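Local structure of [4Fe-4S]-dependent U34-ARNt thiolase (Methanococcus maripaludis, 6SCY) at residues F164-H169 and K204-L209; N49-M54 and N80-M85. The protein probably thiolates uridine 34 of tRNA, using a [4Fe-4S] cluster and ATP. All coordinates share one frame; numbering follows the deposited sequence.

Interactions 1 and 2 are two strand pairs of one parallel sheet in a PP-loop domain, one buried and one at the sheet's edge. Strand order is 111-116, 80-87, 51-55, 164-167, 204-206, so interaction 2 joins two inner strands and interaction 1 an inner strand to the outermost one. Strands 51-55 and 164-167 are neighbours, and probable hydrogen bonds between A53 and both F164 and A166 join the two contacts. Interaction 2 is buried and its side-chain contacts are almost wholly apolar. Interaction 1 is only partly buried: an apolar face gives way to basic side chains and a sulfate beside a predicted ATP site.

Interaction 1. Residues F164-H169 and K204-L209; sequences FLAIGH and KRIKPL. With SO4 (sulfate ion), chain B.
L165 sits at the heart of a short parallel ladder with K204, R205 and I206. Its N donates to K204 O at 2.8 Å, and its O receives I206 N. I167 N continues the ladder by bonding to I206 O.

The close-packed side is the face of F164, A166 and I206. I206 CG1 lies between its backbone N and carbonyl carbon (chi1 54°), close to the A166 backbone; its terminal CD1 is 3.9 Å from A166 CB, while CG2 meets F164 CD1 at 3.7 Å. A166 also touches L69 of helix 60-75, and beyond the strands P208 and L209 pack on M65 of that helix.

The other side is looser and more polar. L165 and R205 lie side by side, and from there the extended arginine chain carries its guanidinium onto I167: CG1 covers one face, off-centre, at 3.5 Å from NH1. K207 runs beside H169, with CE at the edge of the imidazole, 3.5 Å from ND1. A sulfate, probably from the crystallisation liquor, bridges the two segments weakly through O3, which takes bonds from H169 NE2 at 3.2 Å and R205 NH1 at 3.5 Å. R205 also forms a salt bridge with a second sulfate.

G168, centre of an inverse gamma turn, is a predicted ATP-binding residue, and H169 lies close to D173, another. The basic groups of R205 and K207 gathered here would be expected to favour anions, consistent with a place for phosphate groups, though the sulfates alone do not prove it.

Interaction 2. Residues N49-M54 and N80-M85; sequences NIKVAM and NLIAIM
From K51 beside N80 to M54 beside A83, strands 51-54 and 80-85 run parallel, their short axes 19° apart in direction and 4.6 Å apart at closest approach. Donors come from the two strands in turn, as in any parallel ladder: N80 N to I50 O, V52 N to N80 O (2.9 Å), I82 N to V52 O, a weak, bent M54 N to I82 O, and finally I84 N to M54 O (2.9 Å).

On one face V52, L81, M54 and A83 form an apolar cluster. V52 and L81 lie side by side, CB to CD1 at 3.9 Å. The methionine crosses the leucine at about a right angle: M54 CG stands between its own backbone N and carbonyl carbon (chi1 46°), and the chain is extended beyond it. M54 CE comes to 3.8 Å from L81 CD2, and the same methyl is 4.1 Å from A83 CB.

The opposite face begins with the aliphatic part of K51, which crosses I82 obliquely, CD 3.6 Å from CD1, before its NZ hydrogen-bonds to the carbonyl oxygen of E160. Further along, I84 CD1 reaches back to A53 CB at 3.6 Å, an apolar contact on the diagonal of the ladder.

Strand 51-55, helix 60-75 and strand 80-87 make a beta-alpha-beta unit, and the connecting helix packs on the first face, with Y73 against V52 and L81 and A66 against M54. A83 meets C105 of helix 95-108 there. Across the sheet, helix 141-159 receives A53 and I84, while strands 164-167 and 111-116 flank the pair, joined by backbone hydrogen bonds to A53 and A83 respectively.

Interaction 1. Residues F164-H169 and K204-L209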
loop_
_atom_site.group_PDB
_atom_site.type_symbol
_atom_site.label_atom_id
_atom_site.label_comp_id
_atom_site.label_asym_id
_atom_site.label_seq_id
_atom_site.Cartn_x
_atom_site.Cartn_y
_atom_site.Cartn_z
ATOM N N PHE A 164 16.141 -19.141 -17.393
ATOM C CA PHE A 164 15.739 -18.282 -16.284
ATOM C C PHE A 164 16.926 -17.549 -15.665
ATOM O O PHE A 164 18.064 -18.030 -15.730
ATOM C CB PHE A 164 15.007 -19.094 -15.207
ATOM C CG PHE A 164 13.762 -19.802 -15.677
ATOM C CD1 PHE A 164 12.574 -19.104 -15.860
ATOM C CD2 PHE A 164 13.773 -21.169 -15.922
ATOM C CE1 PHE A 164 11.419 -19.760 -16.290
ATOM C CE2 PHE A 164 12.616 -21.825 -16.349
ATOM C CZ PHE A 164 11.447 -21.115 -16.530
ATOM N N LEU A 165 16.650 -16.382 -15.063
ATOM C CA LEU A 165 17.633 -15.578 -14.347
ATOM C C LEU A 165 17.166 -15.530 -12.884
ATOM O O LEU A 165 16.160 -14.893 -12.578
ATOM C CB LEU A 165 17.769 -14.171 -14.972
ATOM C CG LEU A 165 18.600 -13.117 -14.222
ATOM C CD1 LEU A 165 20.091 -13.379 -14.331
ATOM C CD2 LEU A 165 18.305 -11.735 -14.753
ATOM N N ALA A 166 17.859 -16.270 -12.003
ATOM C CA ALA A 166 17.525 -16.339 -10.586
ATOM C C ALA A 166 18.131 -15.172 -9.805
ATOM O O ALA A 166 19.327 -14.914 -9.917
ATOM C CB ALA A 166 17.965 -17.670 -10.008
ATOM N N ILE A 167 17.285 -14.434 -9.057
ATOM C CA ILE A 167 17.660 -13.273 -8.236
ATOM C C ILE A 167 17.338 -13.579 -6.766
ATOM O O ILE A 167 16.256 -14.079 -6.464
ATOM C CB ILE A 167 17.002 -11.940 -8.741
ATOM C CG1 ILE A 167 17.059 -11.771 -10.281
ATOM C CG2 ILE A 167 17.577 -10.713 -8.037
ATOM C CD1 ILE A 167 18.417 -11.542 -10.889
ATOM N N GLY A 168 18.290 -13.289 -5.882
ATOM C CA GLY A 168 18.188 -13.551 -4.449
ATOM C C GLY A 168 17.376 -12.568 -3.623
ATOM O O GLY A 168 17.839 -12.122 -2.568
ATOM N N HIS A 169 16.150 -12.241 -4.074
ATOM C CA HIS A 169 15.275 -11.331 -3.329
ATOM C C HIS A 169 14.504 -12.148 -2.323
ATOM O O HIS A 169 13.937 -13.184 -2.691
ATOM C CB HIS A 169 14.307 -10.573 -4.258
ATOM C CG HIS A 169 14.950 -9.554 -5.153
ATOM N ND1 HIS A 169 14.432 -9.269 -6.406
ATOM C CD2 HIS A 169 16.028 -8.766 -4.940
ATOM C CE1 HIS A 169 15.210 -8.328 -6.909
ATOM N NE2 HIS A 169 16.186 -7.998 -6.066
ATOM N N LYS A 204 13.445 -14.761 -18.285
ATOM C CA LYS A 204 12.534 -14.655 -17.143
ATOM C C LYS A 204 13.258 -14.555 -15.804
ATOM O O LYS A 204 14.064 -15.423 -15.466
ATOM C CB LYS A 204 11.531 -15.823 -17.139
ATOM C CG LYS A 204 10.150 -15.453 -16.607
ATOM C CD LYS A 204 9.932 -15.867 -15.158
ATOM C CE LYS A 204 8.492 -15.663 -14.755
ATOM N NZ LYS A 204 8.207 -16.258 -13.422
ATOM N N ARG A 205 12.960 -13.484 -15.054
ATOM C CA ARG A 205 13.523 -13.223 -13.733
ATOM C C ARG A 205 12.764 -14.024 -12.674
ATOM O O ARG A 205 11.582 -13.769 -12.435
ATOM C CB ARG A 205 13.468 -11.722 -13.409
ATOM C CG ARG A 205 14.809 -11.012 -13.477
ATOM C CD ARG A 205 14.649 -9.523 -13.222
ATOM N NE ARG A 205 15.939 -8.841 -13.157
ATOM C CZ ARG A 205 16.502 -8.402 -12.038
ATOM N NH1 ARG A 205 15.880 -8.542 -10.875
ATOM N NH2 ARG A 205 17.677 -7.795 -12.078
ATOM N N ILE A 206 13.430 -15.019 -12.076
ATOM C CA ILE A 206 12.856 -15.865 -11.022
ATOM C C ILE A 206 13.495 -15.505 -9.675
ATOM O O ILE A 206 14.672 -15.153 -9.639
ATOM C CB ILE A 206 12.904 -17.398 -11.337
ATOM C CG1 ILE A 206 14.331 -17.886 -11.695
ATOM C CG2 ILE A 206 11.911 -17.751 -12.436
ATOM C CD1 ILE A 206 14.672 -19.335 -11.338
ATOM N N LYS A 207 12.718 -15.541 -8.582
ATOM C CA LYS A 207 13.212 -15.238 -7.234
ATOM C C LYS A 207 12.904 -16.434 -6.335
ATOM O O LYS A 207 11.783 -16.543 -5.830
ATOM C CB LYS A 207 12.595 -13.945 -6.672
ATOM C CG LYS A 207 13.124 -12.681 -7.320
ATOM C CD LYS A 207 12.010 -11.676 -7.551
ATOM C CE LYS A 207 12.279 -10.805 -8.752
ATOM N NZ LYS A 207 12.238 -11.574 -10.030
ATOM N N PRO A 208 13.848 -17.389 -6.171
ATOM C CA PRO A 208 13.553 -18.558 -5.332
ATOM C C PRO A 208 13.287 -18.201 -3.874
ATOM O O PRO A 208 12.431 -18.816 -3.259
ATOM C CB PRO A 208 14.797 -19.443 -5.500
ATOM C CG PRO A 208 15.492 -18.927 -6.727
ATOM C CD PRO A 208 15.216 -17.461 -6.722
ATOM N N LEU A 209 13.968 -17.178 -3.348
ATOM C CA LEU A 209 13.843 -16.754 -1.950
ATOM C C LEU A 209 12.669 -15.796 -1.658
ATOM O O LEU A 209 12.500 -15.384 -0.508
ATOM C CB LEU A 209 15.179 -16.143 -1.459
ATOM C CG LEU A 209 16.435 -17.053 -1.462
ATOM C CD1 LEU A 209 17.642 -16.287 -1.050
ATOM C CD2 LEU A 209 16.294 -18.196 -0.503
HETATM S S SO4 B . 19.165 -6.567 -8.512
HETATM O O1 SO4 B . 19.796 -7.816 -8.935
HETATM O O2 SO4 B . 19.596 -6.230 -7.154
HETATM O O3 SO4 B . 17.711 -6.714 -8.538
HETATM O O4 SO4 B . 19.555 -5.498 -9.430
#

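Interaction 2. Residues N49-M54 and N80-M85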
loop_
_atom_site.group_PDB
_atom_site.type_symbol
_atom_site.label_atom_id
_atom_site.label_comp_id
_atom_site.label_asym_id
_atom_site.label_seq_id
_atom_site.Cartn_x
_atom_site.Cartn_y
_atom_site.Cartn_z
ATOM N N ASN A 49 16.230 -30.545 -18.720
ATOM C CA ASN A 49 16.414 -29.801 -19.972
ATOM C C ASN A 49 16.282 -28.262 -19.817
ATOM O O ASN A 49 15.862 -27.580 -20.765
ATOM C CB ASN A 49 15.516 -30.344 -21.103
ATOM C CG ASN A 49 15.366 -31.843 -21.096
ATOM O OD1 ASN A 49 16.347 -32.596 -21.060
ATOM N ND2 ASN A 49 14.126 -32.304 -21.100
ATOM N N ILE A 50 16.719 -27.702 -18.667
ATOM C CA ILE A 50 16.724 -26.239 -18.479
ATOM C C ILE A 50 18.068 -25.748 -17.890
ATOM O O ILE A 50 18.714 -26.464 -17.131
ATOM C CB ILE A 50 15.498 -25.625 -17.726
ATOM C CG1 ILE A 50 15.326 -26.207 -16.329
ATOM C CG2 ILE A 50 14.203 -25.695 -18.529
ATOM C CD1 ILE A 50 15.691 -25.259 -15.350
ATOM N N LYS A 51 18.461 -24.516 -18.251
ATOM C CA LYS A 51 19.688 -23.839 -17.824
ATOM C C LYS A 51 19.292 -22.601 -17.006
ATOM O O LYS A 51 18.502 -21.785 -17.492
ATOM C CB LYS A 51 20.497 -23.439 -19.080
ATOM C CG LYS A 51 21.889 -22.903 -18.808
ATOM C CD LYS A 51 22.556 -22.471 -20.092
ATOM C CE LYS A 51 23.690 -23.382 -20.487
ATOM N NZ LYS A 51 24.539 -22.758 -21.532
ATOM N N VAL A 52 19.801 -22.470 -15.765
ATOM C CA VAL A 52 19.461 -21.314 -14.922
ATOM C C VAL A 52 20.683 -20.496 -14.553
ATOM O O VAL A 52 21.562 -20.982 -13.845
ATOM C CB VAL A 52 18.619 -21.670 -13.665
ATOM C CG1 VAL A 52 18.374 -20.442 -12.791
ATOM C CG2 VAL A 52 17.296 -22.322 -14.043
ATOM N N ALA A 53 20.721 -19.244 -15.023
ATOM C CA ALA A 53 21.755 -18.264 -14.705
ATOM C C ALA A 53 21.341 -17.669 -13.375
ATOM O O ALA A 53 20.142 -17.590 -13.104
ATOM C CB ALA A 53 21.777 -17.174 -15.758
ATOM N N MET A 54 22.292 -17.270 -12.533
ATOM C CA MET A 54 21.913 -16.709 -11.243
ATOM C C MET A 54 22.817 -15.589 -10.805
ATOM O O MET A 54 24.028 -15.773 -10.706
ATOM C CB MET A 54 21.762 -17.782 -10.148
ATOM C CG MET A 54 22.867 -18.777 -10.091
ATOM S SD MET A 54 22.668 -19.857 -8.672
ATOM C CE MET A 54 24.268 -20.544 -8.623
ATOM N N ASN A 80 21.448 -27.295 -16.167
ATOM C CA ASN A 80 22.650 -26.534 -15.842
ATOM C C ASN A 80 22.381 -25.339 -14.944
ATOM O O ASN A 80 21.257 -24.832 -14.907
ATOM C CB ASN A 80 23.347 -26.096 -17.141
ATOM C CG ASN A 80 24.824 -25.854 -17.003
ATOM O OD1 ASN A 80 25.284 -24.709 -16.988
ATOM N ND2 ASN A 80 25.602 -26.930 -16.900
ATOM N N LEU A 81 23.431 -24.870 -14.237
ATOM C CA LEU A 81 23.369 -23.730 -13.324
ATOM C C LEU A 81 24.648 -22.892 -13.482
ATOM O O LEU A 81 25.750 -23.391 -13.255
ATOM C CB LEU A 81 23.191 -24.243 -11.879
ATOM C CG LEU A 81 22.664 -23.277 -10.830
ATOM C CD1 LEU A 81 21.229 -22.926 -11.083
ATOM C CD2 LEU A 81 22.764 -23.885 -9.455
ATOM N N ILE A 82 24.501 -21.644 -13.940
ATOM C CA ILE A 82 25.621 -20.724 -14.155
ATOM C C ILE A 82 25.468 -19.548 -13.192
ATOM O O ILE A 82 24.360 -19.054 -13.025
ATOM C CB ILE A 82 25.714 -20.248 -15.642
ATOM C CG1 ILE A 82 25.546 -21.411 -16.631
ATOM C CG2 ILE A 82 27.036 -19.495 -15.920
ATOM C CD1 ILE A 82 25.100 -20.978 -18.028
ATOM N N ALA A 83 26.565 -19.095 -12.561
ATOM C CA ALA A 83 26.537 -17.953 -11.643
ATOM C C ALA A 83 27.190 -16.748 -12.283
ATOM O O ALA A 83 28.266 -16.874 -12.858
ATOM C CB ALA A 83 27.242 -18.299 -10.344
ATOM N N ILE A 84 26.537 -15.589 -12.209
ATOM C CA ILE A 84 27.064 -14.348 -12.781
ATOM C C ILE A 84 27.305 -13.315 -11.692
ATOM O O ILE A 84 26.365 -12.925 -10.988
ATOM C CB ILE A 84 26.204 -13.746 -13.929
ATOM C CG1 ILE A 84 25.655 -14.809 -14.902
ATOM C CG2 ILE A 84 26.990 -12.658 -14.669
ATOM C CD1 ILE A 84 24.231 -14.525 -15.353
ATOM N N MET A 85 28.563 -12.848 -11.593
ATOM C CA MET A 85 28.970 -11.808 -10.651
ATOM C C MET A 85 29.243 -10.534 -11.448
ATOM O O MET A 85 30.018 -10.571 -12.409
ATOM C CB MET A 85 30.221 -12.228 -9.867
ATOM C CG MET A 85 29.994 -13.382 -8.926
ATOM S SD MET A 85 30.250 -14.954 -9.766
ATOM C CE MET A 85 30.711 -15.957 -8.411
#